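Local coordinates for protein alpha-galactosidase (Lactobacillus brevis, PDB 3MI6) that probably hydrolyses alpha-galactosides, releasing terminal, non-reducing alpha-D-galactose residues, at residues 353-356 / 357-360; 621-624 / 625-629. One frame throughout, in Å; residues are numbered along the deposited sequence.

Contact 1: residues 353-356 / 357-360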
loop_
_atom_site.group_PDB
_atom_site.type_symbol
_atom_site.label_atom_id
_atom_site.label_comp_id
_atom_site.label_asym_id
_atom_site.label_seq_id
_atom_site.Cartn_x
_atom_site.Cartn_y
_atom_site.Cartn_z
ATOM N N VAL D 353 31.814 -26.630 -35.249
ATOM C CA VAL D 353 31.042 -26.455 -36.470
ATOM C C VAL D 353 30.444 -27.773 -36.978
ATOM O O VAL D 353 29.315 -27.799 -37.467
ATOM C CB VAL D 353 31.889 -25.773 -37.579
ATOM C CG1 VAL D 353 31.298 -26.033 -38.951
ATOM C CG2 VAL D 353 32.000 -24.284 -37.320
ATOM N N ASN D 354 31.203 -28.861 -36.846
ATOM C CA ASN D 354 30.787 -30.173 -37.340
ATOM C C ASN D 354 29.695 -30.804 -36.502
ATOM O O ASN D 354 28.709 -31.314 -37.036
ATOM C CB ASN D 354 31.979 -31.123 -37.421
ATOM C CG ASN D 354 32.688 -31.049 -38.753
ATOM O OD1 ASN D 354 33.882 -31.348 -38.849
ATOM N ND2 ASN D 354 31.957 -30.652 -39.794
ATOM N N GLN D 355 29.893 -30.782 -35.189
ATOM C CA GLN D 355 28.868 -31.220 -34.257
ATOM C C GLN D 355 27.630 -30.341 -34.392
ATOM O O GLN D 355 26.504 -30.839 -34.383
ATOM C CB GLN D 355 29.383 -31.167 -32.819
ATOM C CG GLN D 355 28.333 -31.517 -31.770
ATOM C CD GLN D 355 27.940 -32.980 -31.812
ATOM O OE1 GLN D 355 28.421 -33.785 -31.018
ATOM N NE2 GLN D 355 27.066 -33.331 -32.741
ATOM N N ALA D 356 27.842 -29.033 -34.518
ATOM C CA ALA D 356 26.736 -28.092 -34.614
ATOM C C ALA D 356 25.774 -28.498 -35.716
ATOM O O ALA D 356 24.557 -28.477 -35.531
ATOM C CB ALA D 356 27.253 -26.706 -34.858
ATOM N N LYS D 357 26.339 -28.870 -36.856
ATOM C CA LYS D 357 25.578 -29.262 -38.032
ATOM C C LYS D 357 24.696 -30.489 -37.780
ATOM O O LYS D 357 23.526 -30.502 -38.156
ATOM C CB LYS D 357 26.547 -29.503 -39.199
ATOM C CG LYS D 357 26.024 -30.364 -40.340
ATOM C CD LYS D 357 25.249 -29.575 -41.389
ATOM C CE LYS D 357 25.140 -30.382 -42.695
ATOM N NZ LYS D 357 24.188 -29.778 -43.690
ATOM N N ARG D 358 25.251 -31.513 -37.141
ATOM C CA ARG D 358 24.507 -32.747 -36.901
ATOM C C ARG D 358 23.321 -32.495 -35.989
ATOM O O ARG D 358 22.402 -33.305 -35.920
ATOM C CB ARG D 358 25.406 -33.840 -36.307
ATOM C CG ARG D 358 26.517 -34.307 -37.244
ATOM C CD ARG D 358 27.522 -35.215 -36.539
ATOM N NE ARG D 358 28.883 -34.988 -37.029
ATOM C CZ ARG D 358 29.971 -34.979 -36.257
ATOM N NH1 ARG D 358 29.858 -35.192 -34.944
ATOM N NH2 ARG D 358 31.172 -34.755 -36.794
ATOM N N LEU D 359 23.348 -31.360 -35.298
ATOM C CA LEU D 359 22.294 -30.983 -34.370
ATOM C C LEU D 359 21.204 -30.174 -35.059
ATOM O O LEU D 359 20.123 -29.956 -34.498
ATOM C CB LEU D 359 22.880 -30.168 -33.224
ATOM C CG LEU D 359 23.610 -30.987 -32.174
ATOM C CD1 LEU D 359 23.945 -30.112 -30.985
ATOM C CD2 LEU D 359 22.716 -32.139 -31.766
ATOM N N GLY D 360 21.509 -29.716 -36.269
ATOM C CA GLY D 360 20.564 -28.971 -37.076
ATOM C C GLY D 360 20.729 -27.474 -36.946
ATOM O O GLY D 360 19.893 -26.709 -37.434
#

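Contact 2: residues 621-624 / 625-629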
loop_
_atom_site.group_PDB
_atom_site.type_symbol
_atom_site.label_atom_id
_atom_site.label_comp_id
_atom_site.label_asym_id
_atom_site.label_seq_id
_atom_site.Cartn_x
_atom_site.Cartn_y
_atom_site.Cartn_z
ATOM N N LYS D 621 16.557 -31.907 -30.399
ATOM C CA LYS D 621 15.100 -31.875 -30.395
ATOM C C LYS D 621 14.576 -30.475 -30.127
ATOM O O LYS D 621 13.584 -30.059 -30.734
ATOM C CB LYS D 621 14.503 -32.906 -29.428
ATOM C CG LYS D 621 14.795 -34.344 -29.824
ATOM C CD LYS D 621 13.964 -35.343 -29.033
ATOM C CE LYS D 621 14.231 -36.763 -29.530
ATOM N NZ LYS D 621 13.353 -37.778 -28.877
ATOM N N GLN D 622 15.249 -29.748 -29.236
ATOM C CA GLN D 622 14.945 -28.335 -29.034
ATOM C C GLN D 622 14.994 -27.562 -30.361
ATOM O O GLN D 622 14.114 -26.742 -30.647
ATOM C CB GLN D 622 15.900 -27.703 -28.024
ATOM C CG GLN D 622 15.827 -28.291 -26.634
ATOM C CD GLN D 622 16.621 -27.480 -25.627
ATOM O OE1 GLN D 622 17.481 -26.699 -26.005
ATOM N NE2 GLN D 622 16.332 -27.656 -24.339
ATOM N N VAL D 623 16.011 -27.843 -31.171
ATOM C CA VAL D 623 16.196 -27.174 -32.453
ATOM C C VAL D 623 15.109 -27.520 -33.482
ATOM O O VAL D 623 14.607 -26.633 -34.182
ATOM C CB VAL D 623 17.609 -27.453 -33.019
ATOM C CG1 VAL D 623 17.773 -26.844 -34.425
ATOM C CG2 VAL D 623 18.666 -26.908 -32.075
ATOM N N ALA D 624 14.738 -28.800 -33.568
ATOM C CA ALA D 624 13.650 -29.228 -34.457
ATOM C C ALA D 624 12.335 -28.630 -33.984
ATOM O O ALA D 624 11.512 -28.183 -34.779
ATOM C CB ALA D 624 13.554 -30.722 -34.490
ATOM N N PHE D 625 12.150 -28.613 -32.674
ATOM C CA PHE D 625 10.959 -28.020 -32.108
ATOM C C PHE D 625 10.907 -26.534 -32.423
ATOM O O PHE D 625 9.883 -26.019 -32.876
ATOM C CB PHE D 625 10.915 -28.220 -30.593
ATOM C CG PHE D 625 9.719 -27.596 -29.945
ATOM C CD1 PHE D 625 8.453 -28.106 -30.170
ATOM C CD2 PHE D 625 9.854 -26.507 -29.111
ATOM C CE1 PHE D 625 7.352 -27.543 -29.580
ATOM C CE2 PHE D 625 8.748 -25.939 -28.508
ATOM C CZ PHE D 625 7.506 -26.457 -28.742
ATOM N N TYR D 626 12.012 -25.838 -32.166
ATOM C CA TYR D 626 12.040 -24.403 -32.364
ATOM C C TYR D 626 11.808 -24.047 -33.819
ATOM O O TYR D 626 11.063 -23.104 -34.121
ATOM C CB TYR D 626 13.357 -23.818 -31.890
ATOM C CG TYR D 626 13.432 -22.317 -32.030
ATOM C CD1 TYR D 626 12.794 -21.485 -31.118
ATOM C CD2 TYR D 626 14.153 -21.725 -33.069
ATOM C CE1 TYR D 626 12.865 -20.100 -31.239
ATOM C CE2 TYR D 626 14.228 -20.345 -33.202
ATOM C CZ TYR D 626 13.589 -19.538 -32.283
ATOM O OH TYR D 626 13.672 -18.173 -32.396
ATOM N N LYS D 627 12.451 -24.798 -34.717
ATOM C CA LYS D 627 12.312 -24.570 -36.156
ATOM C C LYS D 627 10.861 -24.761 -36.624
ATOM O O LYS D 627 10.345 -23.968 -37.412
ATOM C CB LYS D 627 13.233 -25.503 -36.947
ATOM C CG LYS D 627 14.730 -25.203 -36.872
ATOM C CD LYS D 627 15.498 -26.213 -37.726
ATOM C CE LYS D 627 16.956 -25.857 -37.855
ATOM N NZ LYS D 627 17.667 -26.772 -38.806
ATOM N N CYS D 628 10.225 -25.823 -36.133
ATOM C CA CYS D 628 8.834 -26.162 -36.452
ATOM C C CYS D 628 7.941 -24.968 -36.149
ATOM O O CYS D 628 7.011 -24.678 -36.882
ATOM C CB CYS D 628 8.402 -27.394 -35.628
ATOM S SG CYS D 628 6.804 -28.274 -36.018
ATOM N N TYR D 629 8.245 -24.251 -35.078
ATOM C CA TYR D 629 7.362 -23.196 -34.638
ATOM C C TYR D 629 8.067 -21.858 -34.631
ATOM O O TYR D 629 7.756 -20.984 -33.817
ATOM C CB TYR D 629 6.819 -23.506 -33.234
ATOM C CG TYR D 629 5.868 -24.679 -33.163
ATOM C CD1 TYR D 629 4.539 -24.539 -33.532
ATOM C CD2 TYR D 629 6.295 -25.921 -32.719
ATOM C CE1 TYR D 629 3.656 -25.605 -33.470
ATOM C CE2 TYR D 629 5.420 -26.991 -32.653
ATOM C CZ TYR D 629 4.100 -26.823 -33.032
ATOM O OH TYR D 629 3.221 -27.880 -32.975
#

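Contact 1: residues 353-356 / 357-360
The last turn of the first barrel helix, 346-358, ends in a Schellman motif, in which Ala-356, Lys-357, Leu-359 and Gly-360 meet through their backbones. Lys-357 N still makes a regular helical hydrogen bond to Val-353 O, 3.2 Å long. Two residues on, the bonding shifts to three residues back: Leu-359 N reaches Ala-356 O at 3.1 Å, while its bond to Gln-355 O is weak. Gly-360, with a positive phi of 96°, gives its N to Lys-357 O at 2.9 Å; at these backbone angles a side chain would press on the carbonyl O of Leu-359. The side chain of Leu-359 packs its CG against Gln-355 O, and beyond the turn it lies on Leu-616 and Val-619 of helix 613-628. Lys-357 leads away from the turn, its NZ hydrogen-bonded to Gln-405 O. Arg-358 instead folds back along the helix: with CG anti to the carbonyl carbon (chi1 -65°) and a bend at chi3, one face of its guanidinium lies over Asn-354 O, which is offset toward the rim. The Gln-355 side chain crosses that of Arg-358 at about a right angle, with NE2 lying 4.0 Å from Arg-358 CB, and Arg-358 NH2 lies 3.8 Å from Asn-354 CB.

Contact 2: residues 621-624 / 625-629
Four backbone hydrogen bonds join 621-624 to 625-629, beginning with Phe-625 N to Lys-621 O at 2.8 Å and ending with Cys-628 N to Ala-624 O at 3.0 Å. Between them Tyr-626 N binds Gln-622 O and Lys-627 N binds Val-623 O, each to the carbonyl four residues back, with N-H...O angles of 156° to 160°.

Apolar contact between side chains is made by Val-623 and Lys-627, which run side by side in the same direction. Val-623 CG1 lies 3.7 Å from Lys-627 CE. The lysine CG stands anti to its carbonyl carbon (chi1 -71°), close to Val-623 O, and the chain is extended from there, which carries its aliphatic part past the valine. With an alanine here, Val-623 CG1 would probably lose the methylenes packed alongside it and Gly-360 O its ammonium partner.

The polar ends are satisfied by other parts of the chain. Lys-627 NZ hydrogen-bonds to Gly-360 O, Gln-622 OE1 to Tyr-604 OH, and Tyr-626 OH to Gly-600 O and Leu-602 N at the last barrel strand.

On another flank the Phe-625 ring meets Phe-598 and touches Ile-665 and Leu-731 of the C-terminal sheet. The arrangement is that of a regular alpha-helix, here the one following the eighth strand of a (beta/alpha)8 barrel and packed between barrel and C-terminal domain.

Overall arrangement
From the N terminus, the chain passes through the beta-rich N-terminal region before entering the eight-stranded parallel barrel. Contact 1 comes first, at the end of helix 346-358, where its turn leads toward the second barrel strand, 363-366. Contact 2 follows some 260 residues later in helix 613-628, after the last strand, 601-604. Both are local contacts between successive turns of a helix; neither closes a long loop, and they lie in series, neither nested nor crossed. With centres 15 Å apart they nevertheless touch: Leu-359 O packs on Val-623 CB. The first and last barrel helices thus become neighbours where the ring closes, and contact 2 continues this junction to the C-terminal sheet.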